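Local structure of whirlin (Mus musculus, 6FDD) at residues A[23-28]-A[51-56]; A[34-39]-A[72-77]. The protein serves, through domains such as this HHD2, as a scaffold protein and USH2 complex member needed for hearing, vision and hair-cell stereocilia elongation and maintenance. All blocks are in the same frame, centred on the assembly; numbering follows the deposited sequence.

Overall arrangement
Both contacts belong to the all-helical HHD2 domain of whirlin, and both draw on helix 23-37. Interaction 1 uses the first turns of that helix and packs them against the end of helix 43-53. Interaction 2 uses its last turn and ties it to the residues just before helix 75-81. The segments alternate along the chain, so the two closures cross. The centres of interaction 1 and interaction 2 are about 19 Å apart and lie on opposite sides of the chain's centre. The nearest atoms of interactions 1 and 2 are about 7 Å apart, so the contacts do not touch. Interaction 1 is mainly apolar, whereas interaction 2 is one hydrogen bond.

Interaction 1: A[23-28]-A[51-56]; sequences EQERAT and FELLNT
Leu53 has CG anti to its backbone N (chi1 -180°), which carries both methyls toward helix 23-37. Thr28 has OG1 beside its backbone N (chi1 -60°), which leaves CG2 anti to N and facing the leucine. The contact is helix-helix packing in the HHD2 domain. The first turns of helix 23-37 lie against the end of helix 43-53, and Leu53 is the main link.

CG2 of Thr28 meets both leucine methyls. It is closer to CD1 of Leu53, at 3.9 Å, than to CD2. CD1 of Leu53 also lies 4.1 Å from CB of Glu25, so it touches two side chains about one helical turn apart. CD2 of Leu53 sits against the backbone as well, 3.6 Å from the carbonyl O of Glu25. The Thr28 and Leu53 side chains run past each other in opposite directions.

Of the Glu25 side chain, CB and CG meet CD1 of Leu53. The extended chain then takes the carboxylate past Leu53 toward Asn55. There Lys59 joins the two residues: its NZ forms a salt bridge with Glu25 OE2 and a hydrogen bond with Asn55 OD1, and its charge probably offsets the closeness of the two oxygens. The other carboxylate oxygen, OE1, is bonded to the backbone N of Thr22, so both oxygens of Glu25 are engaged. A water also lies between the residues, hydrogen-bonded to OD1 of Asn55 at 3.2 Å and only weakly to OE2 of Glu25 at 3.4 Å.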
ATOM      1  N   GLU A  23      -0.183 -11.337 -10.583  1.00 23.59           N
ATOM      2  CA  GLU A  23       1.267 -11.180 -10.433  1.00 23.57           C
ATOM      3  C   GLU A  23       1.684  -9.750 -10.830  1.00 25.22           C
ATOM      4  O   GLU A  23       2.481  -9.136 -10.124  1.00 25.05           O
ATOM      5  CB  GLU A  23       2.036 -12.222 -11.271  1.00 25.12           C
ATOM      6  CG  GLU A  23       3.549 -12.162 -11.100  1.00 35.24           C
ATOM      7  CD  GLU A  23       4.320 -11.139 -11.922  1.00 55.38           C
ATOM      8  OE1 GLU A  23       3.837 -10.763 -13.014  1.00 53.66           O
ATOM      9  OE2 GLU A  23       5.409 -10.715 -11.470  1.00 44.24           O
ATOM     10  N   GLN A  24       1.132  -9.237 -11.948  1.00 22.31           N
ATOM     11  CA  GLN A  24       1.465  -7.893 -12.447  1.00 22.15           C
ATOM     12  C   GLN A  24       1.016  -6.784 -11.488  1.00 25.00           C
ATOM     13  O   GLN A  24       1.774  -5.842 -11.254  1.00 25.14           O
ATOM     14  CB  GLN A  24       0.938  -7.687 -13.879  1.00 23.10           C
ATOM     15  CG  GLN A  24       1.699  -8.556 -14.901  1.00 28.42           C
ATOM     16  CD  GLN A  24       3.065  -7.997 -15.246  1.00 43.48           C
ATOM     17  OE1 GLN A  24       3.186  -7.064 -16.031  1.00 35.79           O
ATOM     18  NE2 GLN A  24       4.132  -8.527 -14.662  1.00 32.93           N
ATOM     19  N   GLU A  25      -0.184  -6.904 -10.908  1.00 22.47           N
ATOM     20  CA  GLU A  25      -0.694  -5.920  -9.932  1.00 22.33           C
ATOM     21  C   GLU A  25       0.150  -5.977  -8.651  1.00 24.67           C
ATOM     22  O   GLU A  25       0.469  -4.944  -8.069  1.00 23.45           O
ATOM     23  CB  GLU A  25      -2.157  -6.211  -9.584  1.00 23.72           C
ATOM     24  CG  GLU A  25      -3.158  -5.905 -10.686  1.00 31.15           C
ATOM     25  CD  GLU A  25      -4.569  -6.287 -10.282  1.00 54.98           C
ATOM     26  OE1 GLU A  25      -4.757  -7.379  -9.696  1.00 30.00           O
ATOM     27  OE2 GLU A  25      -5.480  -5.456 -10.493  1.00 60.91           O
ATOM     28  N   ARG A  26       0.520  -7.197  -8.211  1.00 20.99           N
ATOM     29  CA  ARG A  26       1.372  -7.390  -7.034  1.00 20.75           C
ATOM     30  C   ARG A  26       2.749  -6.733  -7.276  1.00 22.26           C
ATOM     31  O   ARG A  26       3.254  -6.032  -6.397  1.00 21.52           O
ATOM     32  CB  ARG A  26       1.500  -8.891  -6.713  1.00 23.11           C
ATOM     33  CG  ARG A  26       2.312  -9.183  -5.450  1.00 35.54           C
ATOM     34  CD  ARG A  26       2.180 -10.620  -4.957  1.00 43.59           C
ATOM     35  NE  ARG A  26       2.312 -11.635  -6.013  1.00 52.37           N
ATOM     36  CZ  ARG A  26       3.464 -12.129  -6.467  1.00 65.12           C
ATOM     37  NH1 ARG A  26       4.621 -11.692  -5.984  1.00 49.89           N
ATOM     38  NH2 ARG A  26       3.468 -13.040  -7.431  1.00 53.15           N
ATOM     39  N   ALA A  27       3.308  -6.892  -8.502  1.00 20.34           N
ATOM     40  CA  ALA A  27       4.577  -6.254  -8.881  1.00 19.50           C
ATOM     41  C   ALA A  27       4.444  -4.717  -8.773  1.00 21.34           C
ATOM     42  O   ALA A  27       5.362  -4.069  -8.273  1.00 19.86           O
ATOM     43  CB  ALA A  27       4.968  -6.656 -10.299  1.00 20.53           C
ATOM     44  N   THR A  28       3.292  -4.143  -9.208  1.00 18.52           N
ATOM     45  CA  THR A  28       3.069  -2.681  -9.095  1.00 17.65           C
ATOM     46  C   THR A  28       3.053  -2.241  -7.625  1.00 20.66           C
ATOM     47  O   THR A  28       3.729  -1.271  -7.254  1.00 18.91           O
ATOM     48  CB  THR A  28       1.797  -2.281  -9.866  1.00 22.07           C
ATOM     49  OG1 THR A  28       1.964  -2.639 -11.236  1.00 22.13           O
ATOM     50  CG2 THR A  28       1.497  -0.781  -9.766  1.00 20.90           C
ATOM     51  N   PHE A  51      -4.110   4.013  -4.726  1.00 19.25           N
ATOM     52  CA  PHE A  51      -5.515   4.296  -5.037  1.00 18.45           C
ATOM     53  C   PHE A  51      -5.808   3.988  -6.530  1.00 21.62           C
ATOM     54  O   PHE A  51      -6.915   3.565  -6.873  1.00 20.62           O
ATOM     55  CB  PHE A  51      -5.825   5.778  -4.750  1.00 19.89           C
ATOM     56  CG  PHE A  51      -5.972   6.196  -3.298  1.00 21.31           C
ATOM     57  CD1 PHE A  51      -6.266   5.263  -2.314  1.00 24.07           C
ATOM     58  CD2 PHE A  51      -5.934   7.543  -2.937  1.00 23.95           C
ATOM     59  CE1 PHE A  51      -6.463   5.659  -0.981  1.00 24.59           C
ATOM     60  CE2 PHE A  51      -6.124   7.939  -1.599  1.00 25.51           C
ATOM     61  CZ  PHE A  51      -6.381   6.992  -0.633  1.00 23.27           C
ATOM     62  N   GLU A  52      -4.810   4.202  -7.403  1.00 19.86           N
ATOM     63  CA  GLU A  52      -4.940   3.919  -8.844  1.00 20.07           C
ATOM     64  C   GLU A  52      -4.932   2.407  -9.108  1.00 24.16           C
ATOM     65  O   GLU A  52      -5.572   1.930 -10.042  1.00 24.80           O
ATOM     66  CB  GLU A  52      -3.812   4.590  -9.641  1.00 21.48           C
ATOM     67  CG  GLU A  52      -3.852   6.109  -9.603  1.00 25.53           C
ATOM     68  CD  GLU A  52      -5.022   6.779 -10.308  1.00 37.89           C
ATOM     69  OE1 GLU A  52      -5.757   6.102 -11.064  1.00 33.19           O
ATOM     70  OE2 GLU A  52      -5.160   8.011 -10.145  1.00 30.89           O
ATOM     71  N   LEU A  53      -4.211   1.663  -8.284  1.00 20.31           N
ATOM     72  CA  LEU A  53      -4.085   0.210  -8.433  1.00 19.51           C
ATOM     73  C   LEU A  53      -5.259  -0.573  -7.835  1.00 22.82           C
ATOM     74  O   LEU A  53      -5.749  -1.524  -8.447  1.00 23.38           O
ATOM     75  CB  LEU A  53      -2.765  -0.236  -7.762  1.00 20.03           C
ATOM     76  CG  LEU A  53      -2.429  -1.724  -7.809  1.00 25.29           C
ATOM     77  CD1 LEU A  53      -2.092  -2.167  -9.241  1.00 26.43           C
ATOM     78  CD2 LEU A  53      -1.272  -2.036  -6.870  1.00 28.33           C
ATOM     79  N   LEU A  54      -5.661  -0.217  -6.612  1.00 20.19           N
ATOM     80  CA  LEU A  54      -6.667  -0.945  -5.834  1.00 20.29           C
ATOM     81  C   LEU A  54      -8.084  -0.492  -6.185  1.00 25.73           C
ATOM     82  O   LEU A  54      -8.694   0.296  -5.458  1.00 25.08           O
ATOM     83  CB  LEU A  54      -6.333  -0.809  -4.333  1.00 20.53           C
ATOM     84  CG  LEU A  54      -4.893  -1.183  -3.936  1.00 24.62           C
ATOM     85  CD1 LEU A  54      -4.636  -0.883  -2.479  1.00 24.56           C
ATOM     86  CD2 LEU A  54      -4.568  -2.661  -4.275  1.00 24.13           C
ATOM     87  N   ASN A  55      -8.588  -0.982  -7.330  1.00 22.90           N
ATOM     88  CA  ASN A  55      -9.873  -0.561  -7.896  1.00 23.46           C
ATOM     89  C   ASN A  55     -11.117  -1.167  -7.250  1.00 31.30           C
ATOM     90  O   ASN A  55     -12.158  -0.517  -7.262  1.00 32.88           O
ATOM     91  CB  ASN A  55      -9.905  -0.788  -9.405  1.00 24.42           C
ATOM     92  CG  ASN A  55      -9.763  -2.232  -9.824  1.00 34.55           C
ATOM     93  OD1 ASN A  55      -8.840  -2.925  -9.417  1.00 24.58           O
ATOM     94  ND2 ASN A  55     -10.669  -2.720 -10.650  1.00 30.39           N
ATOM     95  N   THR A  56     -11.044  -2.389  -6.720  1.00 28.46           N
ATOM     96  CA  THR A  56     -12.228  -3.037  -6.137  1.00 29.22           C
ATOM     97  C   THR A  56     -12.296  -2.893  -4.607  1.00 34.32           C
ATOM     98  O   THR A  56     -11.306  -2.551  -3.961  1.00 31.75           O
ATOM     99  CB  THR A  56     -12.267  -4.520  -6.516  1.00 35.40           C
ATOM    100  OG1 THR A  56     -11.247  -5.189  -5.774  1.00 35.62           O
ATOM    101  CG2 THR A  56     -12.104  -4.760  -8.019  1.00 33.52           C
TER
HETATM  102  O   HOH W   1      -7.726  -3.701 -12.352  1.00 42.35           O

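Interaction 2: A[34-39]-A[72-77]; sequences AQYRGG and PQDLDR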
ATOM      1  N   ALA A  34       8.588  -0.139  -2.503  1.00 20.37           N
ATOM      2  CA  ALA A  34      10.052  -0.067  -2.511  1.00 19.55           C
ATOM      3  C   ALA A  34      10.534   1.347  -2.792  1.00 21.11           C
ATOM      4  O   ALA A  34      11.540   1.765  -2.217  1.00 20.57           O
ATOM      5  CB  ALA A  34      10.639  -1.055  -3.512  1.00 20.58           C
ATOM      6  N   GLN A  35       9.812   2.099  -3.656  1.00 17.06           N
ATOM      7  CA  GLN A  35      10.155   3.497  -3.965  1.00 16.96           C
ATOM      8  C   GLN A  35       9.945   4.353  -2.709  1.00 21.15           C
ATOM      9  O   GLN A  35      10.730   5.261  -2.446  1.00 21.84           O
ATOM     10  CB  GLN A  35       9.282   4.027  -5.132  1.00 17.99           C
ATOM     11  CG  GLN A  35       9.621   3.421  -6.502  1.00 21.68           C
ATOM     12  CD  GLN A  35      10.952   3.856  -7.078  1.00 31.39           C
ATOM     13  OE1 GLN A  35      11.184   5.023  -7.351  1.00 29.45           O
ATOM     14  NE2 GLN A  35      11.843   2.920  -7.333  1.00 23.70           N
ATOM     15  N   TYR A  36       8.880   4.056  -1.949  1.00 18.65           N
ATOM     16  CA  TYR A  36       8.585   4.749  -0.697  1.00 18.14           C
ATOM     17  C   TYR A  36       9.681   4.393   0.344  1.00 20.26           C
ATOM     18  O   TYR A  36      10.288   5.292   0.904  1.00 19.32           O
ATOM     19  CB  TYR A  36       7.212   4.351  -0.160  1.00 19.26           C
ATOM     20  CG  TYR A  36       7.010   4.712   1.299  1.00 22.25           C
ATOM     21  CD1 TYR A  36       6.945   6.043   1.707  1.00 24.43           C
ATOM     22  CD2 TYR A  36       6.935   3.721   2.279  1.00 23.80           C
ATOM     23  CE1 TYR A  36       6.816   6.377   3.056  1.00 24.88           C
ATOM     24  CE2 TYR A  36       6.794   4.044   3.627  1.00 24.37           C
ATOM     25  CZ  TYR A  36       6.735   5.371   4.009  1.00 29.02           C
ATOM     26  OH  TYR A  36       6.583   5.673   5.335  1.00 26.34           O
ATOM     27  N   ARG A  37       9.966   3.105   0.523  1.00 18.55           N
ATOM     28  CA  ARG A  37      10.982   2.642   1.493  1.00 19.91           C
ATOM     29  C   ARG A  37      12.371   3.200   1.181  1.00 24.30           C
ATOM     30  O   ARG A  37      13.094   3.565   2.106  1.00 26.29           O
ATOM     31  CB  ARG A  37      10.994   1.102   1.544  1.00 23.43           C
ATOM     32  CG  ARG A  37      10.696   0.514   2.913  1.00 43.80           C
ATOM     33  CD  ARG A  37      10.328  -0.949   2.812  1.00 62.89           C
ATOM     34  NE  ARG A  37      11.290  -1.821   3.489  1.00 79.69           N
ATOM     35  CZ  ARG A  37      11.198  -2.186   4.763  1.00100.51           C
ATOM     36  NH1 ARG A  37      10.203  -1.737   5.520  1.00 88.34           N
ATOM     37  NH2 ARG A  37      12.109  -2.991   5.295  1.00 92.00           N
ATOM     38  N   GLY A  38      12.679   3.355  -0.113  1.00 21.75           N
ATOM     39  CA  GLY A  38      13.932   3.902  -0.624  1.00 21.44           C
ATOM     40  C   GLY A  38      14.057   5.409  -0.521  1.00 25.42           C
ATOM     41  O   GLY A  38      15.110   5.959  -0.833  1.00 23.73           O
ATOM     42  N   GLY A  39      12.964   6.085  -0.131  1.00 23.02           N
ATOM     43  CA  GLY A  39      12.929   7.535   0.033  1.00 22.26           C
ATOM     44  C   GLY A  39      12.690   8.352  -1.226  1.00 25.34           C
ATOM     45  O   GLY A  39      12.776   9.586  -1.170  1.00 24.89           O
ATOM     46  N   PRO A  72       6.723   4.498  11.229  1.00 38.56           N
ATOM     47  CA  PRO A  72       5.832   5.047  12.275  1.00 37.63           C
ATOM     48  C   PRO A  72       5.636   6.565  12.249  1.00 38.73           C
ATOM     49  O   PRO A  72       4.531   7.029  12.527  1.00 38.43           O
ATOM     50  CB  PRO A  72       6.491   4.586  13.581  1.00 39.74           C
ATOM     51  CG  PRO A  72       7.228   3.358  13.206  1.00 44.78           C
ATOM     52  CD  PRO A  72       7.756   3.619  11.820  1.00 40.66           C
ATOM     53  N   GLN A  73       6.682   7.332  11.864  1.00 33.29           N
ATOM     54  CA  GLN A  73       6.611   8.790  11.755  1.00 32.17           C
ATOM     55  C   GLN A  73       5.663   9.254  10.606  1.00 33.41           C
ATOM     56  O   GLN A  73       5.275  10.421  10.571  1.00 33.82           O
ATOM     57  CB  GLN A  73       8.016   9.404  11.601  1.00 33.98           C
ATOM     58  CG  GLN A  73       8.704   9.092  10.257  1.00 52.88           C
ATOM     59  CD  GLN A  73       9.962   9.900   9.986  1.00 75.45           C
ATOM     60  OE1 GLN A  73      10.933   9.389   9.425  1.00 69.57           O
ATOM     61  NE2 GLN A  73       9.973  11.189  10.332  1.00 67.92           N
ATOM     62  N   ASP A  74       5.305   8.345   9.688  1.00 28.73           N
ATOM     63  CA  ASP A  74       4.406   8.651   8.554  1.00 27.49           C
ATOM     64  C   ASP A  74       2.965   8.174   8.754  1.00 29.58           C
ATOM     65  O   ASP A  74       2.130   8.387   7.864  1.00 26.32           O
ATOM     66  CB  ASP A  74       4.980   8.057   7.246  1.00 28.61           C
ATOM     67  CG  ASP A  74       6.193   8.788   6.711  1.00 32.08           C
ATOM     68  OD1 ASP A  74       6.512   9.885   7.234  1.00 32.47           O
ATOM     69  OD2 ASP A  74       6.846   8.256   5.784  1.00 29.29           O
ATOM     70  N   LEU A  75       2.660   7.517   9.905  1.00 25.54           N
ATOM     71  CA  LEU A  75       1.320   6.974  10.153  1.00 26.03           C
ATOM     72  C   LEU A  75       0.207   8.021  10.126  1.00 26.56           C
ATOM     73  O   LEU A  75      -0.822   7.769   9.509  1.00 24.93           O
ATOM     74  CB  LEU A  75       1.251   6.141  11.452  1.00 26.27           C
ATOM     75  CG  LEU A  75       1.901   4.765  11.359  1.00 32.56           C
ATOM     76  CD1 LEU A  75       2.061   4.137  12.736  1.00 33.26           C
ATOM     77  CD2 LEU A  75       1.092   3.829  10.462  1.00 36.30           C
ATOM     78  N   ASP A  76       0.423   9.190  10.743  1.00 25.30           N
ATOM     79  CA  ASP A  76      -0.600  10.247  10.765  1.00 25.40           C
ATOM     80  C   ASP A  76      -0.870  10.779   9.356  1.00 26.37           C
ATOM     81  O   ASP A  76      -2.034  10.931   8.991  1.00 25.15           O
ATOM     82  CB  ASP A  76      -0.223  11.379  11.730  1.00 27.94           C
ATOM     83  CG  ASP A  76      -0.194  10.988  13.203  1.00 36.81           C
ATOM     84  OD1 ASP A  76      -0.731   9.907  13.550  1.00 36.16           O
ATOM     85  OD2 ASP A  76       0.358  11.764  14.006  1.00 45.06           O
ATOM     86  N   ARG A  77       0.198  10.991   8.548  1.00 21.88           N
ATOM     87  CA  ARG A  77       0.037  11.418   7.152  1.00 22.14           C
ATOM     88  C   ARG A  77      -0.703  10.342   6.348  1.00 24.44           C
ATOM     89  O   ARG A  77      -1.642  10.663   5.612  1.00 23.50           O
ATOM     90  CB  ARG A  77       1.388  11.757   6.531  1.00 20.82           C
ATOM     91  CG  ARG A  77       1.922  13.112   6.988  1.00 25.23           C
ATOM     92  CD  ARG A  77       3.416  13.233   6.794  1.00 33.74           C
ATOM     93  NE  ARG A  77       3.776  13.149   5.377  1.00 33.89           N
ATOM     94  CZ  ARG A  77       5.018  13.119   4.907  1.00 43.12           C
ATOM     95  NH1 ARG A  77       6.053  13.170   5.739  1.00 31.14           N
ATOM     96  NH2 ARG A  77       5.236  13.037   3.604  1.00 28.64           N
TER
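A tyrosine-carboxylate hydrogen bond joins the last turn of helix 23-37 to the residues just before helix 75-81. OH of Tyr36 donates to OD2 of Asp74, and the two oxygens are 2.6 Å apart. The side chains come from opposite directions, bridging backbones whose nearest CA atoms, those of Tyr36 and Asp74, are 10.9 Å apart.

Tyr36 has CG anti to its backbone N (chi1 164°), and the long ring carries the hydroxyl across this distance. OD2 of Asp74 lies at the ring edge, in the ring plane, on the CE1 side. It is 3.3 Å from CE1 of Tyr36. The carboxylate is not coplanar with the ring; the two planes are 51° apart. The hydroxyl meets OD2 on its anti side, 18° out of the carboxylate plane.

The same phenol oxygen accepts a hydrogen bond from the backbone N of Ser71. Tyr36 OH therefore links two nearby residues, Ser71 through its main chain and Asp74 through its side chain. Within the HHD2 helical fold, the ring is buried and touches Val43 and Met46 of helix 43-53, as well as Ile70. Its polar end thus has partners beside these apolar side chains. A Schellman motif follows the tyrosine: Gly39 has positive phi, and its N bonds to O of Tyr36 at 3.0 Å.

The other oxygen of Asp74 faces Arg77. NH1 of Arg77 is 3.6 Å from OD1 of Asp74, a long salt bridge in which no N-H points at the oxygen. The arginine has a second acidic partner in Glu44, whose OE2 forms a salt bridge with NE.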